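Coiled-coil and C2 domain-containing protein 1-like (Drosophila melanogaster, PDB 6EI6) binds phosphatidylinositol monophosphates and regulates ESCRT-III-dependent endosomal sorting, probably by keeping the ESCRT-III core subunit Shrub from polymerising inappropriately. Local coordinates at residues Glu119-Val124 and Arg172-Ile177; Asp139-Val144 and Thr158-Asp163. All blocks are in the same frame, centred on the assembly; numbering follows the deposited sequence.

In the fold
From the N terminus the chain runs through two long helices, 34-62 and 66-91, and on to the C2 β-sandwich that holds both contacts. Of the strands involved, 119-128 comes first; 171-176 returns to pair with it as contact 1, closing a loop of 47 residues. Nested inside that loop, contact 2 folds 158-163 back onto 139-144, across 13 residues that include strand 155-157. Contact 1 joins edge strand 171-176 to its neighbour in one four-stranded sheet; contact 2 lies at the edge of the other, where the chain runs on from edge strand 155-157. The sheets meet between them: Val-124 packs on Val-142, Val-144 and Thr-158, and Ile-122 on Val-144, with contact centres about 18 Å apart.

Contact 1 of 2, residues Glu119-Val124 and Arg172-Ile177; sequences ELEIVV and RFKVDI
Glu-121 and Arg-172 reach each other diagonally over one face of a two-strand antiparallel ladder. The glutamate has CG anti to its backbone N (chi1 -176°) and ends in a carboxylate turned 70° from the guanidinium plane. OE2 lies 2.8 Å from Arg-172 NH1 at the guanidinium edge; the salt bridge is close, but its hydrogen bond is bent and weak. OE2 has a second cationic partner in Arg-248, which would favour the charged carboxylate. Val-123 CG2 covers one guanidinium face toward its rim, 3.8 Å from Arg-172 NH1. Farther along the same face, the extended Lys-174 chain crosses Glu-119 at a slant: Lys-174 CD touches Glu-119 OE1 at 3.5 Å, while the ion pair from Lys-174 NZ to the same oxygen is long.

Strand 171-176 is the outermost strand of one C2-domain sheet, and 119-128 joins it to 241-249. Hydrogen-bonded pairs Leu-120/Val-175 and Ile-122/Phe-173 set the register, with Ile-122 N giving a nearly straight bond to Phe-173 O (2.8 Å, 171°).

These pairs send their side chains to the opposite, apolar face. Leu-120 CB sits 4.2 Å from both Val-175 CG1 and Ile-177 CG2, and the Leu-120 side chain also touches Phe-188 of helix 182-190. At the other end, Val-124 CG2 comes obliquely to Phe-173 CE1 at 4.0 Å, and Ile-122 continues inward to Val-193 and Phe-195 of the facing sheet.

Contact 2 of 2, residues Asp139-Val144 and Thr158-Asp163; sequences DTYVRV and TNVIRD. With SO4 (sulfate ion), chain D.
Thr-158 and Val-142 form the close-fitting end of this contact. Thr-158 N bonds to Val-142 O at 2.8 Å, and Val-142 N returns a bond to the threonine hydroxyl rather than to a carbonyl. OG1 lies between the backbone N and the carbonyl carbon (chi1 86°), where it accepts from Val-142 N at 3.2 Å and donates to Asn-159 O, on a lone pair. The buried hydroxyl thus links strand 140-145 to the backbone of Asn-159, one residue on. Thr-158 CG2 meets Val-142 CB at 3.6 Å.

Beyond it the pairing is thinner. Thr-140 and Ile-161 form a single antiparallel bridge, one of whose two bonds is weak, with their side chains alongside. Val-160 CG2 leans on Tyr-141 CB at 4.0 Å, whereas the tyrosine hydroxyl is held by Asp-207. At the far end Asp-163 N reaches Asp-139 OD1 (2.9 Å), while the two carboxylates run side by side with Asp-137 nearby, which may raise their proton affinities. Such clustered aspartates recall the calcium-binding loops of C2 domains, although this domain lacks three of five crucial residues.

The solvent side is looser: Asn-159 and Arg-162 are exposed and add little, Arg-162 touching Asp-139 OD1 through CB. Arg-143, which does not touch 158-163, meets the Tyr-141 ring edge, with CE2 over the centre of its guanidinium face, and bonds weakly to a sulfate, probably from the crystallisation liquor, that Lys-157 also binds.

Strand 140-145 pairs on its other edge with 192-199, where Val-142 and Val-144 pack on Phe-195 within the C2 sandwich.

Contact 1 of 2, residues Glu119-Val124 and Arg172-Ile177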
loop_
_atom_site.group_PDB
_atom_site.type_symbol
_atom_site.label_atom_id
_atom_site.label_comp_id
_atom_site.label_asym_id
_atom_site.label_seq_id
_atom_site.Cartn_x
_atom_site.Cartn_y
_atom_site.Cartn_z
ATOM N N GLU A 119 -2.977 -14.693 4.389
ATOM C CA GLU A 119 -1.927 -14.188 5.262
ATOM C C GLU A 119 -1.630 -12.719 5.003
ATOM O O GLU A 119 -1.367 -12.318 3.861
ATOM C CB GLU A 119 -0.645 -14.997 5.088
ATOM C CG GLU A 119 -0.647 -16.233 5.930
ATOM C CD GLU A 119 0.680 -16.947 5.932
ATOM O OE1 GLU A 119 1.523 -16.691 5.025
ATOM O OE2 GLU A 119 0.869 -17.772 6.862
ATOM N N LEU A 120 -1.637 -11.933 6.074
ATOM C CA LEU A 120 -1.071 -10.596 6.081
ATOM C C LEU A 120 0.205 -10.628 6.903
ATOM O O LEU A 120 0.217 -11.175 8.009
ATOM C CB LEU A 120 -2.062 -9.590 6.657
ATOM C CG LEU A 120 -1.542 -8.160 6.657
ATOM C CD1 LEU A 120 -2.611 -7.172 6.217
ATOM C CD2 LEU A 120 -1.042 -7.828 8.044
ATOM N N GLU A 121 1.270 -10.047 6.364
ATOM C CA GLU A 121 2.552 -9.969 7.044
ATOM C C GLU A 121 2.858 -8.525 7.436
ATOM O O GLU A 121 2.652 -7.602 6.642
ATOM C CB GLU A 121 3.672 -10.512 6.157
ATOM C CG GLU A 121 5.020 -10.540 6.846
ATOM C CD GLU A 121 6.099 -11.124 5.977
ATOM O OE1 GLU A 121 6.388 -12.336 6.131
ATOM O OE2 GLU A 121 6.646 -10.369 5.131
ATOM N N ILE A 122 3.363 -8.333 8.661
ATOM C CA ILE A 122 3.819 -7.032 9.150
ATOM C C ILE A 122 5.314 -7.121 9.427
ATOM O O ILE A 122 5.773 -8.075 10.066
ATOM C CB ILE A 122 3.059 -6.594 10.411
ATOM C CG1 ILE A 122 1.592 -6.391 10.074
ATOM C CG2 ILE A 122 3.649 -5.313 10.973
ATOM C CD1 ILE A 122 0.696 -6.407 11.275
ATOM N N VAL A 123 6.070 -6.142 8.937
ATOM C CA VAL A 123 7.514 -6.095 9.117
ATOM C C VAL A 123 7.851 -4.803 9.839
ATOM O O VAL A 123 7.584 -3.710 9.320
ATOM C CB VAL A 123 8.263 -6.165 7.782
ATOM C CG1 VAL A 123 9.751 -6.199 8.029
ATOM C CG2 VAL A 123 7.811 -7.384 6.966
ATOM N N VAL A 124 8.418 -4.923 11.038
ATOM C CA VAL A 124 8.973 -3.778 11.749
ATOM C C VAL A 124 10.445 -3.716 11.357
ATOM O O VAL A 124 11.228 -4.599 11.710
ATOM C CB VAL A 124 8.782 -3.899 13.268
ATOM C CG1 VAL A 124 9.170 -2.606 13.973
ATOM C CG2 VAL A 124 7.338 -4.250 13.606
ATOM N N ARG A 172 9.309 -10.081 11.415
ATOM C CA ARG A 172 8.111 -10.271 10.619
ATOM C C ARG A 172 7.077 -11.013 11.449
ATOM O O ARG A 172 7.408 -11.977 12.145
ATOM C CB ARG A 172 8.427 -11.067 9.349
ATOM C CG ARG A 172 9.800 -10.799 8.756
ATOM C CD ARG A 172 9.961 -11.408 7.348
ATOM N NE ARG A 172 10.895 -10.621 6.521
ATOM C CZ ARG A 172 10.602 -10.022 5.355
ATOM N NH1 ARG A 172 9.390 -10.123 4.810
ATOM N NH2 ARG A 172 11.539 -9.322 4.719
ATOM N N PHE A 173 5.824 -10.580 11.370
ATOM C CA PHE A 173 4.730 -11.251 12.058
ATOM C C PHE A 173 3.639 -11.512 11.036
ATOM O O PHE A 173 3.337 -10.639 10.221
ATOM C CB PHE A 173 4.171 -10.412 13.234
ATOM C CG PHE A 173 5.241 -9.809 14.130
ATOM C CD1 PHE A 173 5.956 -8.682 13.736
ATOM C CD2 PHE A 173 5.529 -10.364 15.362
ATOM C CE1 PHE A 173 6.942 -8.134 14.542
ATOM C CE2 PHE A 173 6.512 -9.814 16.174
ATOM C CZ PHE A 173 7.215 -8.704 15.765
ATOM N N LYS A 174 3.069 -12.713 11.053
ATOM C CA LYS A 174 2.014 -13.085 10.119
ATOM C C LYS A 174 0.706 -13.281 10.870
ATOM O O LYS A 174 0.692 -13.777 11.995
ATOM C CB LYS A 174 2.369 -14.355 9.349
ATOM C CG LYS A 174 3.519 -14.200 8.334
ATOM C CD LYS A 174 3.678 -15.483 7.497
ATOM C CE LYS A 174 5.075 -15.622 6.904
ATOM N NZ LYS A 174 5.196 -16.811 6.001
ATOM N N VAL A 175 -0.399 -12.882 10.263
ATOM C CA VAL A 175 -1.700 -13.099 10.874
ATOM C C VAL A 175 -2.656 -13.610 9.797
ATOM O O VAL A 175 -2.407 -13.475 8.595
ATOM C CB VAL A 175 -2.234 -11.813 11.561
ATOM C CG1 VAL A 175 -2.840 -10.858 10.545
ATOM C CG2 VAL A 175 -3.236 -12.167 12.628
ATOM N N ASP A 176 -3.743 -14.243 10.247
ATOM C CA ASP A 176 -4.771 -14.783 9.360
ATOM C C ASP A 176 -5.885 -13.765 9.149
ATOM O O ASP A 176 -6.415 -13.195 10.108
ATOM C CB ASP A 176 -5.370 -16.069 9.930
ATOM C CG ASP A 176 -4.651 -17.309 9.447
ATOM O OD1 ASP A 176 -4.157 -17.312 8.285
ATOM O OD2 ASP A 176 -4.560 -18.275 10.248
ATOM N N ILE A 177 -6.248 -13.561 7.891
ATOM C CA ILE A 177 -7.397 -12.747 7.532
ATOM C C ILE A 177 -8.376 -13.638 6.780
ATOM O O ILE A 177 -8.013 -14.704 6.274
ATOM C CB ILE A 177 -6.995 -11.530 6.678
ATOM C CG1 ILE A 177 -6.372 -12.011 5.362
ATOM C CG2 ILE A 177 -6.040 -10.625 7.453
ATOM C CD1 ILE A 177 -5.519 -10.981 4.650
#

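Contact 2 of 2, residues Asp139-Val144 and Thr158-Asp163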
loop_
_atom_site.group_PDB
_atom_site.type_symbol
_atom_site.label_atom_id
_atom_site.label_comp_id
_atom_site.label_asym_id
_atom_site.label_seq_id
_atom_site.Cartn_x
_atom_site.Cartn_y
_atom_site.Cartn_z
ATOM N N ASP A 139 17.028 1.525 25.191
ATOM C CA ASP A 139 16.647 0.188 24.763
ATOM C C ASP A 139 15.192 0.267 24.344
ATOM O O ASP A 139 14.375 0.865 25.057
ATOM C CB ASP A 139 16.823 -0.859 25.869
ATOM C CG ASP A 139 18.260 -1.006 26.320
ATOM O OD1 ASP A 139 19.173 -0.760 25.503
ATOM O OD2 ASP A 139 18.483 -1.384 27.498
ATOM N N THR A 140 14.869 -0.319 23.193
ATOM C CA THR A 140 13.553 -0.118 22.608
ATOM C C THR A 140 12.985 -1.437 22.118
ATOM O O THR A 140 13.709 -2.388 21.821
ATOM C CB THR A 140 13.597 0.891 21.459
ATOM O OG1 THR A 140 14.803 0.693 20.717
ATOM C CG2 THR A 140 13.592 2.301 21.999
ATOM N N TYR A 141 11.659 -1.474 22.066
ATOM C CA TYR A 141 10.905 -2.552 21.449
ATOM C C TYR A 141 9.602 -1.941 20.942
ATOM O O TYR A 141 9.204 -0.852 21.366
ATOM C CB TYR A 141 10.676 -3.713 22.434
ATOM C CG TYR A 141 9.737 -3.382 23.562
ATOM C CD1 TYR A 141 10.198 -2.771 24.727
ATOM C CD2 TYR A 141 8.384 -3.661 23.462
ATOM C CE1 TYR A 141 9.333 -2.450 25.758
ATOM C CE2 TYR A 141 7.515 -3.339 24.485
ATOM C CZ TYR A 141 7.998 -2.732 25.634
ATOM O OH TYR A 141 7.116 -2.413 26.646
ATOM N N VAL A 142 8.948 -2.630 20.008
ATOM C CA VAL A 142 7.758 -2.111 19.339
ATOM C C VAL A 142 6.621 -3.107 19.518
ATOM O O VAL A 142 6.794 -4.299 19.258
ATOM C CB VAL A 142 8.024 -1.841 17.841
ATOM C CG1 VAL A 142 6.845 -1.134 17.199
ATOM C CG2 VAL A 142 9.305 -1.049 17.649
ATOM N N ARG A 143 5.472 -2.622 19.981
ATOM C CA ARG A 143 4.249 -3.405 20.032
ATOM C C ARG A 143 3.428 -3.179 18.772
ATOM O O ARG A 143 3.313 -2.049 18.288
ATOM C CB ARG A 143 3.396 -3.016 21.233
ATOM C CG ARG A 143 4.056 -3.198 22.570
ATOM C CD ARG A 143 3.013 -3.097 23.693
ATOM N NE ARG A 143 3.599 -3.377 24.998
ATOM C CZ ARG A 143 3.974 -4.588 25.414
ATOM N NH1 ARG A 143 3.836 -5.657 24.626
ATOM N NH2 ARG A 143 4.501 -4.728 26.627
ATOM N N VAL A 144 2.831 -4.255 18.262
ATOM C CA VAL A 144 2.039 -4.226 17.040
ATOM C C VAL A 144 0.634 -4.680 17.382
ATOM O O VAL A 144 0.453 -5.714 18.031
ATOM C CB VAL A 144 2.641 -5.127 15.949
ATOM C CG1 VAL A 144 1.737 -5.110 14.703
ATOM C CG2 VAL A 144 4.082 -4.698 15.621
ATOM N N THR A 158 8.143 -6.732 19.175
ATOM C CA THR A 158 9.485 -7.083 18.749
ATOM C C THR A 158 10.359 -7.381 19.961
ATOM O O THR A 158 10.000 -7.109 21.116
ATOM C CB THR A 158 10.119 -5.956 17.930
ATOM O OG1 THR A 158 10.756 -5.007 18.805
ATOM C CG2 THR A 158 9.066 -5.242 17.079
ATOM N N ASN A 159 11.541 -7.928 19.683
ATOM C CA ASN A 159 12.543 -8.121 20.721
ATOM C C ASN A 159 12.946 -6.764 21.279
ATOM O O ASN A 159 12.397 -5.729 20.889
ATOM C CB ASN A 159 13.779 -8.845 20.172
ATOM C CG ASN A 159 13.571 -10.343 20.006
ATOM O OD1 ASN A 159 12.555 -10.912 20.431
ATOM N ND2 ASN A 159 14.543 -10.991 19.377
ATOM N N VAL A 160 13.919 -6.743 22.172
ATOM C CA VAL A 160 14.441 -5.498 22.699
ATOM C C VAL A 160 15.830 -5.349 22.095
ATOM O O VAL A 160 16.767 -6.067 22.462
ATOM C CB VAL A 160 14.473 -5.477 24.236
ATOM C CG1 VAL A 160 14.930 -4.107 24.748
ATOM C CG2 VAL A 160 13.097 -5.862 24.825
ATOM N N ILE A 161 15.966 -4.449 21.126
ATOM C CA ILE A 161 17.305 -4.021 20.750
ATOM C C ILE A 161 17.868 -3.215 21.906
ATOM O O ILE A 161 17.123 -2.556 22.653
ATOM C CB ILE A 161 17.301 -3.213 19.437
ATOM C CG1 ILE A 161 16.526 -1.904 19.609
ATOM C CG2 ILE A 161 16.750 -4.047 18.305
ATOM C CD1 ILE A 161 17.346 -0.726 20.161
ATOM N N ARG A 162 19.188 -3.269 22.064
ATOM C CA ARG A 162 19.857 -2.590 23.158
ATOM C C ARG A 162 20.819 -1.562 22.587
ATOM O O ARG A 162 21.548 -1.852 21.628
ATOM C CB ARG A 162 20.585 -3.589 24.081
ATOM C CG ARG A 162 19.645 -4.504 24.907
ATOM C CD ARG A 162 20.369 -5.745 25.478
ATOM N NE ARG A 162 20.032 -6.983 24.768
ATOM C CZ ARG A 162 20.858 -8.021 24.621
ATOM N NH1 ARG A 162 22.078 -7.990 25.148
ATOM N NH2 ARG A 162 20.460 -9.097 23.949
ATOM N N ASP A 163 20.762 -0.348 23.141
ATOM C CA ASP A 163 21.824 0.645 23.020
ATOM C C ASP A 163 21.899 1.289 21.641
ATOM O O ASP A 163 22.944 1.225 20.983
ATOM C CB ASP A 163 23.180 0.011 23.372
ATOM C CG ASP A 163 23.216 -0.603 24.781
ATOM O OD1 ASP A 163 22.203 -0.564 25.505
ATOM O OD2 ASP A 163 24.272 -1.162 25.151
HETATM S S SO4 D . 3.461 -8.539 27.742
HETATM O O1 SO4 D . 4.492 -8.349 26.715
HETATM O O2 SO4 D . 2.168 -8.806 27.096
HETATM O O3 SO4 D . 3.823 -9.671 28.609
HETATM O O4 SO4 D . 3.363 -7.324 28.555
#